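Local coordinates for DNA mismatch repair protein MutS (Thermus aquaticus, PDB 1EWQ) that recognises mismatched base pairs in duplex DNA, binds ATP and hydrolyses it weakly, and thereby takes part in DNA mismatch repair, at residues Q97-E102 and L107-V112; P118-Q123 and Q229-G234; V112-T117 and L341-P346. All coordinates share one frame; numbering follows the deposited sequence.

Contact 1: residues Q97-E102 and L107-V112; sequences QVEPAE and LVRREV. With nucleotides of chain B.
With CG anti to the carbonyl carbon in both residues (chi1 -68° and -65°) and extended chains beyond, Q97 and R110 run side by side in the same direction, from a non-hydrogen-bonded antiparallel pair toward the DNA backbone. Their amide and guanidinium planes are 28° apart. Q97 OE1 is hydrogen-bonded to the backbone N of G37, while NE2 donates to OP1 of DG13 of chain B at 3.1 Å, so both ends of the amide are held. R110 NH2 comes within 3.2 Å of O3' of DG13 of chain B, near the guanidinium plane. The adjacent phosphate is gripped by main chain: V108 N reaches OP1 of DC14 of chain B at 2.8 Å in a nearly straight bond. Farther along the loop, E99 crosses R109 at about a right angle, and its carboxylate oxygen OE2 sits over one guanidinium face, 2.8 Å from NE in a salt bridge. V98 N donates to R109 O at 2.7 Å. V108 CG1 packs against Q97 CB at 3.7 Å. The segments form most of the connection between strands 92-97 and 110-116, at the edge of the mixed sheet in MutS domain I, a phosphate-binding site that meets DG13 and DC14 of chain B through their backbone atoms.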
loop_
_atom_site.group_PDB
_atom_site.type_symbol
_atom_site.label_atom_id
_atom_site.label_comp_id
_atom_site.label_asym_id
_atom_site.label_seq_id
_atom_site.Cartn_x
_atom_site.Cartn_y
_atom_site.Cartn_z
ATOM N N GLN C 97 -18.630 -9.084 -27.887
ATOM C CA GLN C 97 -19.652 -9.384 -28.871
ATOM C C GLN C 97 -18.874 -9.669 -30.150
ATOM O O GLN C 97 -18.248 -8.782 -30.724
ATOM C CB GLN C 97 -20.594 -8.186 -29.033
ATOM C CG GLN C 97 -21.442 -7.940 -27.790
ATOM C CD GLN C 97 -22.344 -6.729 -27.898
ATOM O OE1 GLN C 97 -23.226 -6.526 -27.065
ATOM N NE2 GLN C 97 -22.125 -5.911 -28.922
ATOM N N VAL C 98 -18.902 -10.928 -30.566
ATOM C CA VAL C 98 -18.183 -11.391 -31.749
ATOM C C VAL C 98 -18.955 -11.186 -33.049
ATOM O O VAL C 98 -18.400 -11.297 -34.142
ATOM C CB VAL C 98 -17.852 -12.889 -31.593
ATOM C CG1 VAL C 98 -17.090 -13.399 -32.807
ATOM C CG2 VAL C 98 -17.043 -13.097 -30.322
ATOM N N GLU C 99 -20.233 -10.865 -32.920
ATOM C CA GLU C 99 -21.093 -10.678 -34.074
ATOM C C GLU C 99 -21.729 -9.296 -34.099
ATOM O O GLU C 99 -22.392 -8.897 -33.142
ATOM C CB GLU C 99 -22.176 -11.750 -34.034
ATOM C CG GLU C 99 -23.238 -11.641 -35.089
ATOM C CD GLU C 99 -24.245 -12.761 -34.969
ATOM O OE1 GLU C 99 -24.819 -12.923 -33.866
ATOM O OE2 GLU C 99 -24.459 -13.476 -35.975
ATOM N N PRO C 100 -21.535 -8.540 -35.193
ATOM C CA PRO C 100 -22.147 -7.208 -35.237
ATOM C C PRO C 100 -23.650 -7.331 -34.997
ATOM O O PRO C 100 -24.309 -8.202 -35.568
ATOM C CB PRO C 100 -21.799 -6.712 -36.642
ATOM C CG PRO C 100 -21.627 -7.981 -37.430
ATOM C CD PRO C 100 -20.873 -8.858 -36.467
ATOM N N ALA C 101 -24.180 -6.468 -34.133
ATOM C CA ALA C 101 -25.600 -6.494 -33.793
ATOM C C ALA C 101 -26.490 -6.365 -35.022
ATOM O O ALA C 101 -27.576 -6.945 -35.072
ATOM C CB ALA C 101 -25.919 -5.379 -32.798
ATOM N N GLU C 102 -26.016 -5.608 -36.009
ATOM C CA GLU C 102 -26.750 -5.375 -37.253
ATOM C C GLU C 102 -27.221 -6.655 -37.941
ATOM O O GLU C 102 -27.986 -6.604 -38.907
ATOM C CB GLU C 102 -25.874 -4.593 -38.234
ATOM C CG GLU C 102 -25.294 -3.307 -37.678
ATOM C CD GLU C 102 -24.361 -2.632 -38.664
ATOM O OE1 GLU C 102 -24.825 -2.270 -39.771
ATOM O OE2 GLU C 102 -23.164 -2.468 -38.336
ATOM N N LEU C 107 -30.069 -13.014 -29.958
ATOM C CA LEU C 107 -29.011 -12.668 -29.020
ATOM C C LEU C 107 -27.657 -12.556 -29.724
ATOM O O LEU C 107 -27.262 -13.451 -30.469
ATOM C CB LEU C 107 -28.961 -13.730 -27.916
ATOM C CG LEU C 107 -28.317 -13.356 -26.582
ATOM C CD1 LEU C 107 -28.950 -12.083 -26.034
ATOM C CD2 LEU C 107 -28.495 -14.510 -25.600
ATOM N N VAL C 108 -26.952 -11.450 -29.498
ATOM C CA VAL C 108 -25.647 -11.244 -30.121
ATOM C C VAL C 108 -24.653 -12.319 -29.682
ATOM O O VAL C 108 -24.673 -12.763 -28.531
ATOM C CB VAL C 108 -25.064 -9.855 -29.767
ATOM C CG1 VAL C 108 -23.680 -9.693 -30.380
ATOM C CG2 VAL C 108 -25.990 -8.759 -30.269
ATOM N N ARG C 109 -23.795 -12.742 -30.610
ATOM C CA ARG C 109 -22.788 -13.760 -30.316
ATOM C C ARG C 109 -21.760 -13.217 -29.326
ATOM O O ARG C 109 -21.105 -12.206 -29.592
ATOM C CB ARG C 109 -22.053 -14.192 -31.595
ATOM C CG ARG C 109 -22.916 -14.838 -32.682
ATOM C CD ARG C 109 -22.074 -15.154 -33.926
ATOM N NE ARG C 109 -22.876 -15.584 -35.070
ATOM C CZ ARG C 109 -22.398 -15.736 -36.305
ATOM N NH1 ARG C 109 -21.117 -15.492 -36.551
ATOM N NH2 ARG C 109 -23.196 -16.133 -37.292
ATOM N N ARG C 110 -21.621 -13.888 -28.186
ATOM C CA ARG C 110 -20.651 -13.476 -27.178
ATOM C C ARG C 110 -19.805 -14.649 -26.711
ATOM O O ARG C 110 -20.321 -15.716 -26.361
ATOM C CB ARG C 110 -21.357 -12.820 -25.992
ATOM C CG ARG C 110 -22.027 -11.535 -26.403
ATOM C CD ARG C 110 -22.809 -10.862 -25.297
ATOM N NE ARG C 110 -23.664 -9.838 -25.884
ATOM C CZ ARG C 110 -24.487 -9.054 -25.202
ATOM N NH1 ARG C 110 -24.573 -9.167 -23.885
ATOM N NH2 ARG C 110 -25.227 -8.159 -25.842
ATOM N N GLU C 111 -18.494 -14.435 -26.724
ATOM C CA GLU C 111 -17.538 -15.448 -26.316
ATOM C C GLU C 111 -16.362 -14.751 -25.644
ATOM O O GLU C 111 -16.183 -13.540 -25.773
ATOM C CB GLU C 111 -17.025 -16.210 -27.542
ATOM C CG GLU C 111 -18.100 -16.579 -28.552
ATOM C CD GLU C 111 -17.518 -17.058 -29.869
ATOM O OE1 GLU C 111 -16.741 -16.300 -30.490
ATOM O OE2 GLU C 111 -17.839 -18.191 -30.287
ATOM N N VAL C 112 -15.557 -15.528 -24.931
ATOM C CA VAL C 112 -14.386 -14.989 -24.268
ATOM C C VAL C 112 -13.297 -14.834 -25.325
ATOM O O VAL C 112 -12.855 -15.809 -25.917
ATOM C CB VAL C 112 -13.906 -15.934 -23.152
ATOM C CG1 VAL C 112 -12.651 -15.372 -22.497
ATOM C CG2 VAL C 112 -15.011 -16.112 -22.120
ATOM P P DC B 14 -28.788 -8.343 -27.723
ATOM O OP1 DC B 14 -28.025 -9.615 -27.612
ATOM O OP2 DC B 14 -29.522 -8.034 -28.979
ATOM O "O5'" DC B 14 -29.783 -8.289 -26.479
ATOM C "C5'" DC B 14 -29.262 -8.334 -25.152
ATOM C "C4'" DC B 14 -30.366 -8.163 -24.137
ATOM O "O4'" DC B 14 -30.985 -6.861 -24.284
ATOM C "C3'" DC B 14 -31.497 -9.186 -24.233
ATOM O "O3'" DC B 14 -31.896 -9.562 -22.911
ATOM C "C2'" DC B 14 -32.604 -8.417 -24.935
ATOM C "C1'" DC B 14 -32.394 -7.009 -24.398
ATOM N N1 DC B 14 -32.912 -5.906 -25.240
ATOM C C2 DC B 14 -33.861 -5.019 -24.692
ATOM O O2 DC B 14 -34.268 -5.209 -23.533
ATOM N N3 DC B 14 -34.310 -3.984 -25.440
ATOM C C4 DC B 14 -33.860 -3.818 -26.685
ATOM N N4 DC B 14 -34.315 -2.770 -27.378
ATOM C C5 DC B 14 -32.918 -4.716 -27.276
ATOM C C6 DC B 14 -32.474 -5.735 -26.525
ATOM P P DG B 13 -24.958 -2.931 -29.888
ATOM O OP1 DG B 13 -23.570 -3.403 -30.155
ATOM O OP2 DG B 13 -25.817 -2.470 -31.016
ATOM O "O5'" DG B 13 -25.732 -4.061 -29.086
ATOM C "C5'" DG B 13 -26.678 -3.662 -28.117
ATOM C "C4'" DG B 13 -27.128 -4.831 -27.281
ATOM O "O4'" DG B 13 -28.026 -4.269 -26.300
ATOM C "C3'" DG B 13 -27.940 -5.875 -28.037
ATOM O "O3'" DG B 13 -27.766 -7.146 -27.411
ATOM C "C2'" DG B 13 -29.365 -5.358 -27.931
ATOM C "C1'" DG B 13 -29.380 -4.556 -26.629
ATOM N N9 DG B 13 -30.090 -3.279 -26.727
ATOM C C8 DG B 13 -30.204 -2.479 -27.838
ATOM N N7 DG B 13 -30.917 -1.406 -27.627
ATOM C C5 DG B 13 -31.297 -1.500 -26.296
ATOM C C6 DG B 13 -32.091 -0.629 -25.498
ATOM O O6 DG B 13 -32.647 0.427 -25.827
ATOM N N1 DG B 13 -32.213 -1.100 -24.196
ATOM C C2 DG B 13 -31.655 -2.263 -23.722
ATOM N N2 DG B 13 -31.887 -2.559 -22.435
ATOM N N3 DG B 13 -30.923 -3.081 -24.453
ATOM C C4 DG B 13 -30.786 -2.644 -25.720
#

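Contact 2: residues P118-Q123 and Q229-G234; sequences PGTLLQ and QRTQGG
T120 and T231 meet tip to tip, with T120 CB 3.3 Å from T231 OG1 and the methyl groups CG2 of both residues 4.1 Å apart. Each has OG1 between its backbone N and carbonyl carbon (chi1 64° and 67°), which brings the two hydroxyls to the interface beside the methyls. Further along, L122 crosses the Q232 side chain at about a right angle and lays its methyl CD1 against the aliphatic CG of Q232 at 3.5 Å.

A water donates to T120 O and to T231 OG1, 2.8 Å from each, and so ties the loop to the last turn of helix 215-232. The hydroxyls have further partners: T120 OG1 bonds with T117 OG1, and T231 OG1 with A228 O, three residues back in the helix.

Main-chain bonds finish that helix. G233, with positive phi, closes a Schellman motif in which G234 N donates to Q229 O at 3.1 Å.

The chemistry is thus that of a small buried seam between the loop after strand 110-116 and a helix C-terminus: no charge pair crosses it, the packing rests on threonine side chains and the aliphatic parts of L122 and Q232, and a buried water satisfies the carbonyl oxygen of T120 while joining it to the hydroxyl of T231.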
loop_
_atom_site.group_PDB
_atom_site.type_symbol
_atom_site.label_atom_id
_atom_site.label_comp_id
_atom_site.label_asym_id
_atom_site.label_seq_id
_atom_site.Cartn_x
_atom_site.Cartn_y
_atom_site.Cartn_z
ATOM N N PRO C 118 -1.566 -11.432 -14.921
ATOM C CA PRO C 118 -0.281 -10.746 -14.757
ATOM C C PRO C 118 0.867 -11.204 -15.650
ATOM O O PRO C 118 1.569 -10.372 -16.222
ATOM C CB PRO C 118 0.010 -10.903 -13.261
ATOM C CG PRO C 118 -0.700 -12.171 -12.905
ATOM C CD PRO C 118 -1.999 -12.055 -13.659
ATOM N N GLY C 119 1.043 -12.512 -15.798
ATOM C CA GLY C 119 2.136 -13.004 -16.620
ATOM C C GLY C 119 1.882 -13.261 -18.100
ATOM O O GLY C 119 2.725 -13.854 -18.762
ATOM N N THR C 120 0.750 -12.816 -18.636
ATOM C CA THR C 120 0.460 -13.051 -20.050
ATOM C C THR C 120 -0.080 -11.801 -20.739
ATOM O O THR C 120 -0.705 -11.885 -21.793
ATOM C CB THR C 120 -0.586 -14.178 -20.215
ATOM O OG1 THR C 120 -1.828 -13.759 -19.638
ATOM C CG2 THR C 120 -0.115 -15.461 -19.526
ATOM N N LEU C 121 0.173 -10.642 -20.151
ATOM C CA LEU C 121 -0.319 -9.386 -20.704
ATOM C C LEU C 121 0.310 -9.007 -22.044
ATOM O O LEU C 121 1.521 -9.141 -22.251
ATOM C CB LEU C 121 -0.095 -8.258 -19.691
ATOM C CG LEU C 121 -0.755 -8.482 -18.324
ATOM C CD1 LEU C 121 -0.340 -7.357 -17.371
ATOM C CD2 LEU C 121 -2.289 -8.568 -18.484
ATOM N N LEU C 122 -0.532 -8.526 -22.948
ATOM C CA LEU C 122 -0.095 -8.092 -24.267
ATOM C C LEU C 122 -0.388 -6.613 -24.494
ATOM O O LEU C 122 0.085 -6.031 -25.463
ATOM C CB LEU C 122 -0.781 -8.927 -25.349
ATOM C CG LEU C 122 -0.106 -10.286 -25.517
ATOM C CD1 LEU C 122 -1.088 -11.306 -26.054
ATOM C CD2 LEU C 122 1.096 -10.125 -26.421
ATOM N N GLN C 123 -1.172 -6.008 -23.605
ATOM C CA GLN C 123 -1.510 -4.597 -23.737
ATOM C C GLN C 123 -0.376 -3.700 -23.218
ATOM O O GLN C 123 0.054 -3.821 -22.071
ATOM C CB GLN C 123 -2.806 -4.280 -22.982
ATOM C CG GLN C 123 -4.064 -5.019 -23.476
ATOM C CD GLN C 123 -4.146 -6.472 -23.013
ATOM O OE1 GLN C 123 -3.403 -6.907 -22.131
ATOM N NE2 GLN C 123 -5.072 -7.224 -23.601
ATOM N N GLN C 229 -1.593 -19.807 -24.662
ATOM C CA GLN C 229 -2.405 -19.891 -25.871
ATOM C C GLN C 229 -3.862 -19.657 -25.497
ATOM O O GLN C 229 -4.636 -19.088 -26.262
ATOM C CB GLN C 229 -2.198 -21.250 -26.553
ATOM C CG GLN C 229 -0.730 -21.435 -26.952
ATOM C CD GLN C 229 -0.425 -22.715 -27.723
ATOM O OE1 GLN C 229 -0.861 -23.812 -27.357
ATOM N NE2 GLN C 229 0.363 -22.573 -28.788
ATOM N N ARG C 230 -4.220 -20.075 -24.293
ATOM C CA ARG C 230 -5.568 -19.890 -23.789
ATOM C C ARG C 230 -5.802 -18.397 -23.564
ATOM O O ARG C 230 -6.755 -17.826 -24.091
ATOM C CB ARG C 230 -5.726 -20.643 -22.469
ATOM C CG ARG C 230 -7.153 -20.818 -21.966
ATOM C CD ARG C 230 -7.132 -21.559 -20.628
ATOM N NE ARG C 230 -6.136 -22.631 -20.664
ATOM C CZ ARG C 230 -5.768 -23.386 -19.629
ATOM N NH1 ARG C 230 -6.313 -23.215 -18.427
ATOM N NH2 ARG C 230 -4.826 -24.306 -19.802
ATOM N N THR C 231 -4.919 -17.762 -22.794
ATOM C CA THR C 231 -5.061 -16.339 -22.500
ATOM C C THR C 231 -5.006 -15.494 -23.763
ATOM O O THR C 231 -5.839 -14.610 -23.966
ATOM C CB THR C 231 -3.965 -15.827 -21.515
ATOM O OG1 THR C 231 -2.676 -15.886 -22.140
ATOM C CG2 THR C 231 -3.945 -16.668 -20.249
ATOM N N GLN C 232 -4.031 -15.775 -24.620
ATOM C CA GLN C 232 -3.870 -15.016 -25.857
ATOM C C GLN C 232 -5.065 -15.208 -26.783
ATOM O O GLN C 232 -5.307 -14.395 -27.673
ATOM C CB GLN C 232 -2.580 -15.442 -26.565
ATOM C CG GLN C 232 -1.975 -14.390 -27.493
ATOM C CD GLN C 232 -2.760 -14.206 -28.778
ATOM O OE1 GLN C 232 -3.021 -15.170 -29.502
ATOM N NE2 GLN C 232 -3.133 -12.964 -29.074
ATOM N N GLY C 233 -5.823 -16.276 -26.559
ATOM C CA GLY C 233 -6.974 -16.541 -27.400
ATOM C C GLY C 233 -6.584 -17.016 -28.788
ATOM O O GLY C 233 -7.351 -16.855 -29.736
ATOM N N GLY C 234 -5.394 -17.602 -28.911
ATOM C CA GLY C 234 -4.942 -18.096 -30.204
ATOM C C GLY C 234 -3.477 -18.506 -30.252
ATOM O O GLY C 234 -2.815 -18.609 -29.220
HETATM O O HOH W 1 -2.033 -13.575 -23.632
#

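Contact 3: residues V112-T117 and L341-P346; sequences VTQLLT and LGRASP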
loop_
_atom_site.group_PDB
_atom_site.type_symbol
_atom_site.label_atom_id
_atom_site.label_comp_id
_atom_site.label_asym_id
_atom_site.label_seq_id
_atom_site.Cartn_x
_atom_site.Cartn_y
_atom_site.Cartn_z
ATOM N N VAL C 112 -15.557 -15.528 -24.931
ATOM C CA VAL C 112 -14.386 -14.989 -24.268
ATOM C C VAL C 112 -13.297 -14.834 -25.325
ATOM O O VAL C 112 -12.855 -15.809 -25.917
ATOM C CB VAL C 112 -13.906 -15.934 -23.152
ATOM C CG1 VAL C 112 -12.651 -15.372 -22.497
ATOM C CG2 VAL C 112 -15.011 -16.112 -22.120
ATOM N N THR C 113 -12.879 -13.598 -25.565
ATOM C CA THR C 113 -11.855 -13.305 -26.565
ATOM C C THR C 113 -10.429 -13.418 -26.038
ATOM O O THR C 113 -9.503 -13.711 -26.792
ATOM C CB THR C 113 -12.079 -11.889 -27.162
ATOM O OG1 THR C 113 -13.083 -11.968 -28.177
ATOM C CG2 THR C 113 -10.786 -11.312 -27.762
ATOM N N GLN C 114 -10.250 -13.196 -24.743
ATOM C CA GLN C 114 -8.923 -13.262 -24.162
ATOM C C GLN C 114 -8.975 -13.206 -22.656
ATOM O O GLN C 114 -9.944 -12.726 -22.072
ATOM C CB GLN C 114 -8.074 -12.100 -24.663
ATOM C CG GLN C 114 -8.770 -10.764 -24.543
ATOM C CD GLN C 114 -7.824 -9.601 -24.701
ATOM O OE1 GLN C 114 -8.251 -8.448 -24.816
ATOM N NE2 GLN C 114 -6.529 -9.891 -24.698
ATOM N N LEU C 115 -7.916 -13.702 -22.035
ATOM C CA LEU C 115 -7.805 -13.698 -20.596
ATOM C C LEU C 115 -6.697 -12.716 -20.253
ATOM O O LEU C 115 -5.722 -12.592 -21.000
ATOM C CB LEU C 115 -7.436 -15.097 -20.097
ATOM C CG LEU C 115 -8.389 -16.225 -20.515
ATOM C CD1 LEU C 115 -7.897 -17.548 -19.939
ATOM C CD2 LEU C 115 -9.794 -15.928 -20.017
ATOM N N LEU C 116 -6.854 -11.996 -19.152
ATOM C CA LEU C 116 -5.830 -11.049 -18.728
ATOM C C LEU C 116 -5.292 -11.491 -17.385
ATOM O O LEU C 116 -5.988 -11.424 -16.378
ATOM C CB LEU C 116 -6.390 -9.631 -18.614
ATOM C CG LEU C 116 -6.932 -8.983 -19.892
ATOM C CD1 LEU C 116 -7.285 -7.531 -19.606
ATOM C CD2 LEU C 116 -5.904 -9.049 -20.991
ATOM N N THR C 117 -4.056 -11.973 -17.386
ATOM C CA THR C 117 -3.414 -12.420 -16.168
ATOM C C THR C 117 -2.060 -11.727 -16.120
ATOM O O THR C 117 -1.457 -11.465 -17.145
ATOM C CB THR C 117 -3.272 -13.956 -16.140
ATOM O OG1 THR C 117 -2.245 -14.376 -17.044
ATOM C CG2 THR C 117 -4.603 -14.601 -16.540
ATOM N N LEU C 341 0.491 -11.155 -33.933
ATOM C CA LEU C 341 -0.691 -11.699 -33.272
ATOM C C LEU C 341 -2.007 -11.068 -33.727
ATOM O O LEU C 341 -3.060 -11.390 -33.190
ATOM C CB LEU C 341 -0.560 -11.545 -31.749
ATOM C CG LEU C 341 0.468 -12.457 -31.072
ATOM C CD1 LEU C 341 0.627 -12.102 -29.599
ATOM C CD2 LEU C 341 0.022 -13.898 -31.236
ATOM N N GLY C 342 -1.945 -10.165 -34.701
ATOM C CA GLY C 342 -3.153 -9.523 -35.190
ATOM C C GLY C 342 -3.828 -8.567 -34.219
ATOM O O GLY C 342 -5.048 -8.372 -34.285
ATOM N N ARG C 343 -3.043 -7.965 -33.321
ATOM C CA ARG C 343 -3.557 -7.015 -32.346
ATOM C C ARG C 343 -3.094 -5.577 -32.566
ATOM O O ARG C 343 -3.579 -4.669 -31.891
ATOM C CB ARG C 343 -3.132 -7.407 -30.941
ATOM C CG ARG C 343 -3.645 -8.717 -30.452
ATOM C CD ARG C 343 -3.307 -8.835 -28.990
ATOM N NE ARG C 343 -3.769 -10.087 -28.408
ATOM C CZ ARG C 343 -4.272 -10.170 -27.184
ATOM N NH1 ARG C 343 -4.369 -9.070 -26.448
ATOM N NH2 ARG C 343 -4.669 -11.341 -26.696
ATOM N N ALA C 344 -2.144 -5.367 -33.472
ATOM C CA ALA C 344 -1.632 -4.029 -33.734
ATOM C C ALA C 344 -2.748 -3.010 -33.984
ATOM O O ALA C 344 -3.651 -3.239 -34.796
ATOM C CB ALA C 344 -0.684 -4.059 -34.911
ATOM N N SER C 345 -2.655 -1.880 -33.286
ATOM C CA SER C 345 -3.628 -0.796 -33.360
ATOM C C SER C 345 -3.212 0.335 -34.293
ATOM O O SER C 345 -2.057 0.437 -34.699
ATOM C CB SER C 345 -3.821 -0.192 -31.970
ATOM O OG SER C 345 -2.673 0.565 -31.610
ATOM N N PRO C 346 -4.160 1.205 -34.649
ATOM C CA PRO C 346 -3.738 2.290 -35.531
ATOM C C PRO C 346 -2.682 3.138 -34.819
ATOM O O PRO C 346 -1.851 3.777 -35.453
ATOM C CB PRO C 346 -5.043 3.040 -35.825
ATOM C CG PRO C 346 -6.019 2.533 -34.779
ATOM C CD PRO C 346 -5.623 1.122 -34.564
HETATM O O HOH W 2 -4.661 -11.989 -23.466
#
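The R343 guanidinium meets the Q114 amide at its edge, near its own plane, and the two flat groups are turned steeply against each other, 68° apart. The amide end of Q114 lies against the edge formed by NH1 and NH2 of R343. Both side chains are stretched out to make this meeting: Q114 leaves the strand with chi1 at 49° and its extended chain carries the amide toward R343, while R343, extended from CG to NE, spans the distance from its loop to the strand.

A water adds a second link. It lies 2.8 Å from L115 O, to which it probably donates, and accepts from R343 NH2 at 3.3 Å. R343 NH2 also donates to Q232 O, the carbonyl at the end of helix 215-232, so one terminal nitrogen serves the strand through water and the helix end directly. A concentration of carbonyl oxygens at a helix C-terminus would be expected to favour the arginine charge there.

The arginine follows G342, whose positive phi closes a Schellman motif after helix 332-340, and S345 provides the N-cap of helix 346-366. The arrangement is a polar interdomain contact, in which an arginine from the helix-to-helix connection of MutS domain III reaches the edge strand of the MutS domain I sheet.

Strand 110-116 joins the set: contact 1 uses its beginning and contact 3 the rest, with V112 common to both, while contact 2 joins the following loop to the end of helix 215-232, which R343 of contact 3 also reaches. Contact 2 is buried and relies on side-chain packing and water; contact 3 is a surface contact made by R343 against Q114 and a water; contact 1 is partly buried, combining a phosphate-facing side with an E99-R109 salt bridge. Contacts 2 and 3 touch, their centres about 7 Å apart: T231 O probably bonds to L115 N, linking the strand's edge to the helix end. Contact 1, centred about 21 Å from contact 2, alone meets the nucleic acid.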